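Local coordinates for plasmin and fibronectin-binding protein A (Streptococcus pneumoniae, PDB 4MR0), which acts as a fibronectin-dependent adhesin and invasin on the pneumococcal surface, binding human fibronectin, plasmin, plasminogen and serum albumin, at residues 160-166 against 189-195; 182-187 against 237-243. All coordinates share one frame. Residue numbers count along the deposited sequence, not the author numbering.

Overall arrangement
Both contacts lie toward the N-terminal end of a right-handed parallel beta-helix, the pectate lyase-like part of this surface adhesin, and join successive coils. Along the chain their segments alternate: 160-166, 182-187, 189-195, then 237-243. Contact 1 pairs strand 164-165 with strand 194-195 of the next coil, just past the corner at V193, and carries two ligands of a manganese ion; contact 2 stacks the loop after strand 178-182 on the loop before strand 243-252. Their centres are 10 Å apart. Two hydrogen bonds link the contacts directly: G183 N is bonded to V160 O and S191 OG to I184 O, both at 2.8 Å.

Contact 1: 160-166 against 189-195; sequences VKEIVFL and HPSIVFM. With MN (manganese (II) ion), chain F.
I163 (chi1 m, chi2 t) lays its side chain across 189-195, reaching residues before and after the corner at V193: its CD1 is 3.6 Å from M195 CE, 3.8 Å from H189 CE1 and 4.3 Å from P190 CG, and its CG1 3.5 Å from I192 O. The two segments belong to adjacent coils of a parallel beta-helix. V193 turns the corner (phi/psi -62/-49) between strands 191-192 and 194-195; beyond it, strand 164-165 runs parallel to 194-195, pairing V164 with F194 (CA-CA 4.9 Å) and F165 with M195 (5.0 Å). Three backbone hydrogen bonds set this register: V164 N to V193 O (2.9 Å), M195 N to V164 O (3.0 Å) and L166 N to M195 O (2.8 Å).

V164 and F194 share one face, V164 CB lying 3.6 Å from F194 CD1, and L166 CD2 reaches the same CD1 at 3.9 Å. F165 and M195 occupy the other face, F165 CD1 4.0 Å from M195 CB. Helix 132-143 covers part of 160-166, I139 touching V164 and I135 touching V160; F246 of strand 243-252 packs on F194 and L166.

At the other end, E162 and H189, from adjacent coils, bind the same manganese ion; T200 O and waters 1, 2 and 3 (2.4, 2.4 and 2.3 Å) complete six ligands. H189 chi1 is t, and its ND1 donates to P190 O at 2.7 Å, which leaves NE2 for the metal at 2.3 Å. E162 OE2 binds the ion at 2.2 Å, whereas OE1 accepts from I163 N at 2.7 Å and from metal-bound water 1, also at 2.7 Å.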
ATOM      1  N   VAL A 160     -22.629  -3.800 -13.087  1.00 17.81           N
ATOM      2  CA  VAL A 160     -23.192  -2.601 -12.461  1.00 17.40           C
ATOM      3  C   VAL A 160     -22.787  -1.396 -13.296  1.00 17.24           C
ATOM      4  O   VAL A 160     -21.622  -1.246 -13.661  1.00 18.91           O
ATOM      5  CB  VAL A 160     -22.729  -2.400 -10.991  1.00 18.00           C
ATOM      6  CG1 VAL A 160     -23.263  -3.534 -10.128  1.00 17.17           C
ATOM      7  CG2 VAL A 160     -21.206  -2.299 -10.905  1.00 16.25           C
ATOM      8  N   LYS A 161     -23.752  -0.544 -13.618  1.00 16.90           N
ATOM      9  CA  LYS A 161     -23.461   0.629 -14.431  1.00 18.10           C
ATOM     10  C   LYS A 161     -23.352   1.917 -13.624  1.00 18.46           C
ATOM     11  O   LYS A 161     -23.168   3.002 -14.186  1.00 19.19           O
ATOM     12  CB  LYS A 161     -24.503   0.783 -15.538  1.00 19.75           C
ATOM     13  CG  LYS A 161     -24.436  -0.327 -16.582  1.00 23.86           C
ATOM     14  CD  LYS A 161     -25.105   0.117 -17.871  1.00 27.58           C
ATOM     15  CE  LYS A 161     -25.087  -0.974 -18.921  1.00 31.27           C
ATOM     16  NZ  LYS A 161     -25.608  -0.454 -20.221  1.00 34.02           N
ATOM     17  N   GLU A 162     -23.476   1.785 -12.307  1.00 16.71           N
ATOM     18  CA  GLU A 162     -23.335   2.909 -11.388  1.00 15.83           C
ATOM     19  C   GLU A 162     -22.849   2.359 -10.054  1.00 15.85           C
ATOM     20  O   GLU A 162     -22.826   1.140  -9.841  1.00 15.95           O
ATOM     21  CB  GLU A 162     -24.657   3.664 -11.202  1.00 17.71           C
ATOM     22  CG  GLU A 162     -24.671   5.086 -11.797  1.00 16.47           C
ATOM     23  CD  GLU A 162     -23.874   6.113 -10.981  1.00 19.44           C
ATOM     24  OE1 GLU A 162     -23.269   5.752  -9.948  1.00 19.10           O
ATOM     25  OE2 GLU A 162     -23.861   7.300 -11.375  1.00 18.64           O
ATOM     26  N   ILE A 163     -22.462   3.269  -9.167  1.00 15.59           N
ATOM     27  CA  ILE A 163     -21.934   2.937  -7.849  1.00 14.59           C
ATOM     28  C   ILE A 163     -22.957   2.310  -6.915  1.00 16.17           C
ATOM     29  O   ILE A 163     -24.111   2.732  -6.869  1.00 17.07           O
ATOM     30  CB  ILE A 163     -21.375   4.215  -7.162  1.00 14.38           C
ATOM     31  CG1 ILE A 163     -20.331   4.879  -8.067  1.00 14.17           C
ATOM     32  CG2 ILE A 163     -20.772   3.869  -5.804  1.00 13.52           C
ATOM     33  CD1 ILE A 163     -19.918   6.269  -7.596  1.00 15.05           C
ATOM     34  N   VAL A 164     -22.514   1.295  -6.180  1.00 15.55           N
ATOM     35  CA  VAL A 164     -23.335   0.602  -5.194  1.00 15.05           C
ATOM     36  C   VAL A 164     -22.922   1.171  -3.837  1.00 16.78           C
ATOM     37  O   VAL A 164     -21.730   1.355  -3.573  1.00 15.95           O
ATOM     38  CB  VAL A 164     -23.051  -0.919  -5.206  1.00 15.62           C
ATOM     39  CG1 VAL A 164     -23.822  -1.605  -4.081  1.00 16.71           C
ATOM     40  CG2 VAL A 164     -23.429  -1.507  -6.563  1.00 15.23           C
ATOM     41  N   PHE A 165     -23.894   1.452  -2.979  1.00 15.36           N
ATOM     42  CA  PHE A 165     -23.592   2.021  -1.676  1.00 16.45           C
ATOM     43  C   PHE A 165     -23.810   1.055  -0.527  1.00 17.39           C
ATOM     44  O   PHE A 165     -24.926   0.586  -0.294  1.00 18.85           O
ATOM     45  CB  PHE A 165     -24.427   3.285  -1.478  1.00 18.10           C
ATOM     46  CG  PHE A 165     -24.251   4.280  -2.585  1.00 20.90           C
ATOM     47  CD1 PHE A 165     -23.066   4.997  -2.706  1.00 19.85           C
ATOM     48  CD2 PHE A 165     -25.245   4.453  -3.548  1.00 22.66           C
ATOM     49  CE1 PHE A 165     -22.863   5.863  -3.777  1.00 21.46           C
ATOM     50  CE2 PHE A 165     -25.053   5.320  -4.625  1.00 22.02           C
ATOM     51  CZ  PHE A 165     -23.859   6.027  -4.737  1.00 21.30           C
ATOM     52  N   LEU A 166     -22.728   0.749   0.180  1.00 15.89           N
ATOM     53  CA  LEU A 166     -22.791  -0.148   1.318  1.00 15.93           C
ATOM     54  C   LEU A 166     -23.463   0.627   2.440  1.00 16.87           C
ATOM     55  O   LEU A 166     -23.367   1.855   2.491  1.00 16.90           O
ATOM     56  CB  LEU A 166     -21.381  -0.571   1.732  1.00 16.73           C
ATOM     57  CG  LEU A 166     -20.592  -1.278   0.621  1.00 18.94           C
ATOM     58  CD1 LEU A 166     -19.172  -1.549   1.094  1.00 21.90           C
ATOM     59  CD2 LEU A 166     -21.295  -2.580   0.230  1.00 19.23           C
ATOM     60  N   HIS A 189     -16.258  11.280 -13.859  1.00 18.97           N
ATOM     61  CA  HIS A 189     -16.923  10.579 -12.765  1.00 17.67           C
ATOM     62  C   HIS A 189     -16.089   9.376 -12.316  1.00 19.51           C
ATOM     63  O   HIS A 189     -15.437   8.717 -13.131  1.00 18.81           O
ATOM     64  CB  HIS A 189     -18.294  10.139 -13.298  1.00 16.91           C
ATOM     65  CG  HIS A 189     -19.224   9.572 -12.273  1.00 16.36           C
ATOM     66  ND1 HIS A 189     -19.017   8.351 -11.665  1.00 15.74           N
ATOM     67  CD2 HIS A 189     -20.426  10.015 -11.825  1.00 14.86           C
ATOM     68  CE1 HIS A 189     -20.052   8.063 -10.895  1.00 14.96           C
ATOM     69  NE2 HIS A 189     -20.920   9.056 -10.974  1.00 15.52           N
ATOM     70  N   PRO A 190     -16.089   9.077 -11.006  1.00 19.51           N
ATOM     71  CA  PRO A 190     -15.302   7.929 -10.553  1.00 19.14           C
ATOM     72  C   PRO A 190     -15.860   6.602 -11.066  1.00 19.48           C
ATOM     73  O   PRO A 190     -17.042   6.496 -11.390  1.00 19.54           O
ATOM     74  CB  PRO A 190     -15.358   8.043  -9.030  1.00 19.63           C
ATOM     75  CG  PRO A 190     -16.655   8.763  -8.779  1.00 21.53           C
ATOM     76  CD  PRO A 190     -16.670   9.811  -9.867  1.00 19.14           C
ATOM     77  N   SER A 191     -14.992   5.601 -11.157  1.00 17.74           N
ATOM     78  CA  SER A 191     -15.393   4.273 -11.608  1.00 17.22           C
ATOM     79  C   SER A 191     -14.970   3.313 -10.503  1.00 16.52           C
ATOM     80  O   SER A 191     -14.078   2.484 -10.678  1.00 19.67           O
ATOM     81  CB  SER A 191     -14.699   3.924 -12.928  1.00 17.51           C
ATOM     82  OG  SER A 191     -15.147   2.674 -13.434  1.00 17.99           O
ATOM     83  N   ILE A 192     -15.610   3.466  -9.349  1.00 16.59           N
ATOM     84  CA  ILE A 192     -15.351   2.649  -8.168  1.00 16.21           C
ATOM     85  C   ILE A 192     -16.674   1.964  -7.857  1.00 16.93           C
ATOM     86  O   ILE A 192     -17.700   2.626  -7.714  1.00 16.36           O
ATOM     87  CB  ILE A 192     -14.908   3.543  -6.995  1.00 15.40           C
ATOM     88  CG1 ILE A 192     -13.631   4.298  -7.397  1.00 16.88           C
ATOM     89  CG2 ILE A 192     -14.696   2.703  -5.731  1.00 13.77           C
ATOM     90  CD1 ILE A 192     -13.160   5.346  -6.379  1.00 18.56           C
ATOM     91  N   VAL A 193     -16.642   0.638  -7.759  1.00 16.39           N
ATOM     92  CA  VAL A 193     -17.842  -0.167  -7.530  1.00 15.90           C
ATOM     93  C   VAL A 193     -18.637   0.037  -6.241  1.00 17.09           C
ATOM     94  O   VAL A 193     -19.861   0.177  -6.285  1.00 16.09           O
ATOM     95  CB  VAL A 193     -17.507  -1.673  -7.662  1.00 17.27           C
ATOM     96  CG1 VAL A 193     -18.781  -2.499  -7.585  1.00 14.30           C
ATOM     97  CG2 VAL A 193     -16.800  -1.926  -8.982  1.00 15.12           C
ATOM     98  N   PHE A 194     -17.952   0.046  -5.101  1.00 16.15           N
ATOM     99  CA  PHE A 194     -18.606   0.201  -3.803  1.00 15.64           C
ATOM    100  C   PHE A 194     -18.120   1.413  -3.009  1.00 15.90           C
ATOM    101  O   PHE A 194     -16.921   1.687  -2.966  1.00 12.38           O
ATOM    102  CB  PHE A 194     -18.370  -1.052  -2.950  1.00 15.34           C
ATOM    103  CG  PHE A 194     -18.940  -2.309  -3.536  1.00 15.91           C
ATOM    104  CD1 PHE A 194     -20.316  -2.511  -3.568  1.00 17.38           C
ATOM    105  CD2 PHE A 194     -18.103  -3.284  -4.067  1.00 17.77           C
ATOM    106  CE1 PHE A 194     -20.851  -3.673  -4.109  1.00 16.06           C
ATOM    107  CE2 PHE A 194     -18.624  -4.449  -4.610  1.00 16.56           C
ATOM    108  CZ  PHE A 194     -20.005  -4.640  -4.635  1.00 18.71           C
ATOM    109  N   MET A 195     -19.064   2.115  -2.377  1.00 15.18           N
ATOM    110  CA  MET A 195     -18.768   3.277  -1.536  1.00 14.87           C
ATOM    111  C   MET A 195     -19.609   3.208  -0.257  1.00 16.11           C
ATOM    112  O   MET A 195     -20.678   2.592  -0.248  1.00 15.68           O
ATOM    113  CB  MET A 195     -19.081   4.571  -2.274  1.00 16.49           C
ATOM    114  CG  MET A 195     -18.082   4.920  -3.368  1.00 18.28           C
ATOM    115  SD  MET A 195     -18.308   6.602  -4.013  1.00  0.98           S
ATOM    116  CE  MET A 195     -17.178   6.648  -5.370  1.00 16.95           C
TER
HETATM  117 MN    MN F 704     -23.201   9.209 -10.534  1.00 19.46          MN
HETATM  118  O   HOH W   1     -23.048   7.982  -8.495  1.00 19.24           O
HETATM  119  O   HOH W   2     -23.672  10.237 -12.635  1.00 14.80           O
HETATM  120  O   HOH W   3     -25.362   9.402  -9.873  1.00 21.67           O

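Contact 2: 182-187 against 237-243; sequences NGINIK and LPLINSS
N185, L239 and L237 bury the most surface where these two irregular loops meet. L237 to I240 form a type I beta turn whose I240 N to L237 O hydrogen bond is weak, at 3.4 Å. N185 (-127/76, chi1 t, chi2 near 51°) faces the turn, and its OD1 accepts from L239 N at 2.7 Å, a side-chain link to the backbone of the next coil. L239 CB points toward 182-187, 3.2 Å from N185 OD1, and L239 O is 4.1 Å from K187 CA. CA atoms of N185 and L237 are 5.0 Å apart. L237 (m, t) packs its CD2 3.6 Å from N185 CB and its CD1 3.6 Å from N182 ND2. I240 CG2 lies 3.3 Å from I184 O. N182 OD1 accepts from I184 N at 3.0 Å, an Asx turn, and its ND2 is hydrogen-bonded with S191 OG and M223 O. The loops, from successive coils, stack on each other, one following strand 178-182, the other leading into strand 243-252, with strand 191-192 beside L237, I240 and S243.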
ATOM      1  N   ASN A 182     -17.424  -4.388 -13.119  1.00 18.85           N
ATOM      2  CA  ASN A 182     -17.500  -2.935 -13.158  1.00 17.31           C
ATOM      3  C   ASN A 182     -17.867  -2.384 -14.534  1.00 18.03           C
ATOM      4  O   ASN A 182     -17.064  -2.432 -15.473  1.00 17.92           O
ATOM      5  CB  ASN A 182     -16.181  -2.318 -12.703  1.00 17.32           C
ATOM      6  CG  ASN A 182     -16.207  -0.808 -12.771  1.00 17.94           C
ATOM      7  OD1 ASN A 182     -17.279  -0.201 -12.724  1.00 17.05           O
ATOM      8  ND2 ASN A 182     -15.030  -0.191 -12.865  1.00 16.26           N
ATOM      9  N   GLY A 183     -19.083  -1.856 -14.642  1.00 16.84           N
ATOM     10  CA  GLY A 183     -19.546  -1.288 -15.896  1.00 18.69           C
ATOM     11  C   GLY A 183     -19.756   0.213 -15.792  1.00 19.59           C
ATOM     12  O   GLY A 183     -20.446   0.812 -16.618  1.00 18.84           O
ATOM     13  N   ILE A 184     -19.161   0.824 -14.770  1.00 20.46           N
ATOM     14  CA  ILE A 184     -19.289   2.260 -14.552  1.00 19.56           C
ATOM     15  C   ILE A 184     -18.368   2.995 -15.526  1.00 20.66           C
ATOM     16  O   ILE A 184     -17.152   3.056 -15.329  1.00 20.52           O
ATOM     17  CB  ILE A 184     -18.919   2.616 -13.098  1.00 20.87           C
ATOM     18  CG1 ILE A 184     -19.678   1.692 -12.139  1.00 20.67           C
ATOM     19  CG2 ILE A 184     -19.291   4.061 -12.796  1.00 19.42           C
ATOM     20  CD1 ILE A 184     -19.175   1.735 -10.705  1.00 21.15           C
ATOM     21  N   ASN A 185     -18.961   3.546 -16.582  1.00 18.44           N
ATOM     22  CA  ASN A 185     -18.215   4.255 -17.615  1.00 19.42           C
ATOM     23  C   ASN A 185     -18.837   5.635 -17.811  1.00 20.99           C
ATOM     24  O   ASN A 185     -19.544   5.884 -18.790  1.00 20.69           O
ATOM     25  CB  ASN A 185     -18.262   3.431 -18.912  1.00 18.50           C
ATOM     26  CG  ASN A 185     -17.544   4.100 -20.065  1.00 19.94           C
ATOM     27  OD1 ASN A 185     -16.387   4.513 -19.943  1.00 18.51           O
ATOM     28  ND2 ASN A 185     -18.226   4.203 -21.203  1.00 19.35           N
ATOM     29  N   ILE A 186     -18.547   6.527 -16.866  1.00 20.76           N
ATOM     30  CA  ILE A 186     -19.091   7.879 -16.861  1.00 20.36           C
ATOM     31  C   ILE A 186     -17.989   8.939 -16.910  1.00 20.88           C
ATOM     32  O   ILE A 186     -17.005   8.876 -16.171  1.00 19.40           O
ATOM     33  CB  ILE A 186     -19.962   8.076 -15.592  1.00 20.21           C
ATOM     34  CG1 ILE A 186     -21.047   6.994 -15.547  1.00 20.45           C
ATOM     35  CG2 ILE A 186     -20.606   9.446 -15.588  1.00 21.00           C
ATOM     36  CD1 ILE A 186     -21.837   6.956 -14.250  1.00 19.95           C
ATOM     37  N   LYS A 187     -18.166   9.913 -17.795  1.00 20.56           N
ATOM     38  CA  LYS A 187     -17.203  10.999 -17.977  1.00 21.86           C
ATOM     39  C   LYS A 187     -17.099  11.897 -16.739  1.00 20.36           C
ATOM     40  O   LYS A 187     -18.112  12.215 -16.117  1.00 19.58           O
ATOM     41  CB  LYS A 187     -17.634  11.847 -19.178  1.00 24.93           C
ATOM     42  CG  LYS A 187     -16.631  12.886 -19.615  1.00 28.56           C
ATOM     43  CD  LYS A 187     -15.458  12.234 -20.317  1.00 30.24           C
ATOM     44  CE  LYS A 187     -14.449  13.272 -20.758  1.00 34.14           C
ATOM     45  NZ  LYS A 187     -13.310  12.639 -21.477  1.00 36.58           N
ATOM     46  N   LEU A 237     -14.169   0.431 -20.700  1.00 22.03           N
ATOM     47  CA  LEU A 237     -14.664   1.628 -20.019  1.00 22.16           C
ATOM     48  C   LEU A 237     -13.841   2.790 -20.563  1.00 22.96           C
ATOM     49  O   LEU A 237     -13.042   3.403 -19.848  1.00 23.22           O
ATOM     50  CB  LEU A 237     -14.463   1.488 -18.506  1.00 20.30           C
ATOM     51  CG  LEU A 237     -15.101   0.245 -17.869  1.00 19.94           C
ATOM     52  CD1 LEU A 237     -14.588   0.056 -16.441  1.00 19.76           C
ATOM     53  CD2 LEU A 237     -16.614   0.381 -17.886  1.00 19.06           C
ATOM     54  N   PRO A 238     -14.037   3.114 -21.852  1.00 23.82           N
ATOM     55  CA  PRO A 238     -13.326   4.190 -22.551  1.00 23.18           C
ATOM     56  C   PRO A 238     -13.420   5.607 -22.000  1.00 23.36           C
ATOM     57  O   PRO A 238     -12.585   6.448 -22.335  1.00 23.79           O
ATOM     58  CB  PRO A 238     -13.866   4.079 -23.979  1.00 24.41           C
ATOM     59  CG  PRO A 238     -15.264   3.598 -23.766  1.00 24.45           C
ATOM     60  CD  PRO A 238     -15.077   2.528 -22.718  1.00 23.31           C
ATOM     61  N   LEU A 239     -14.409   5.879 -21.152  1.00 22.94           N
ATOM     62  CA  LEU A 239     -14.568   7.227 -20.601  1.00 23.19           C
ATOM     63  C   LEU A 239     -13.974   7.488 -19.207  1.00 22.95           C
ATOM     64  O   LEU A 239     -13.924   8.633 -18.773  1.00 23.25           O
ATOM     65  CB  LEU A 239     -16.053   7.613 -20.579  1.00 23.15           C
ATOM     66  CG  LEU A 239     -16.787   7.626 -21.923  1.00 23.55           C
ATOM     67  CD1 LEU A 239     -18.219   8.088 -21.700  1.00 24.52           C
ATOM     68  CD2 LEU A 239     -16.081   8.549 -22.905  1.00 24.42           C
ATOM     69  N   ILE A 240     -13.513   6.451 -18.514  1.00 23.02           N
ATOM     70  CA  ILE A 240     -12.964   6.638 -17.172  1.00 23.11           C
ATOM     71  C   ILE A 240     -11.491   7.060 -17.137  1.00 23.17           C
ATOM     72  O   ILE A 240     -10.749   6.915 -18.112  1.00 23.13           O
ATOM     73  CB  ILE A 240     -13.112   5.353 -16.335  1.00 22.51           C
ATOM     74  CG1 ILE A 240     -12.205   4.254 -16.900  1.00 22.23           C
ATOM     75  CG2 ILE A 240     -14.570   4.885 -16.370  1.00 20.18           C
ATOM     76  CD1 ILE A 240     -12.125   3.017 -16.036  1.00 22.30           C
ATOM     77  N   ASN A 241     -11.077   7.595 -15.990  1.00 22.83           N
ATOM     78  CA  ASN A 241      -9.688   8.014 -15.781  1.00 22.79           C
ATOM     79  C   ASN A 241      -8.996   7.048 -14.820  1.00 21.10           C
ATOM     80  O   ASN A 241      -7.779   7.039 -14.717  1.00 20.83           O
ATOM     81  CB  ASN A 241      -9.607   9.435 -15.220  1.00 24.46           C
ATOM     82  CG  ASN A 241      -9.927  10.486 -16.262  1.00 29.91           C
ATOM     83  OD1 ASN A 241      -9.469  10.401 -17.415  1.00 31.00           O
ATOM     84  ND2 ASN A 241     -10.684  11.507 -15.858  1.00 31.57           N
ATOM     85  N   SER A 242      -9.782   6.232 -14.123  1.00 18.90           N
ATOM     86  CA  SER A 242      -9.258   5.229 -13.187  1.00 17.96           C
ATOM     87  C   SER A 242     -10.421   4.368 -12.683  1.00 16.34           C
ATOM     88  O   SER A 242     -11.570   4.795 -12.716  1.00 17.32           O
ATOM     89  CB  SER A 242      -8.582   5.901 -11.987  1.00 18.57           C
ATOM     90  OG  SER A 242      -9.532   6.508 -11.124  1.00 20.84           O
ATOM     91  N   SER A 243     -10.133   3.141 -12.259  1.00 15.51           N
ATOM     92  CA  SER A 243     -11.174   2.279 -11.729  1.00 15.50           C
ATOM     93  C   SER A 243     -10.681   1.654 -10.431  1.00 16.55           C
ATOM     94  O   SER A 243      -9.475   1.450 -10.244  1.00 16.87           O
ATOM     95  CB  SER A 243     -11.566   1.187 -12.737  1.00 14.79           C
ATOM     96  OG  SER A 243     -10.550   0.216 -12.885  1.00 20.61           O
TER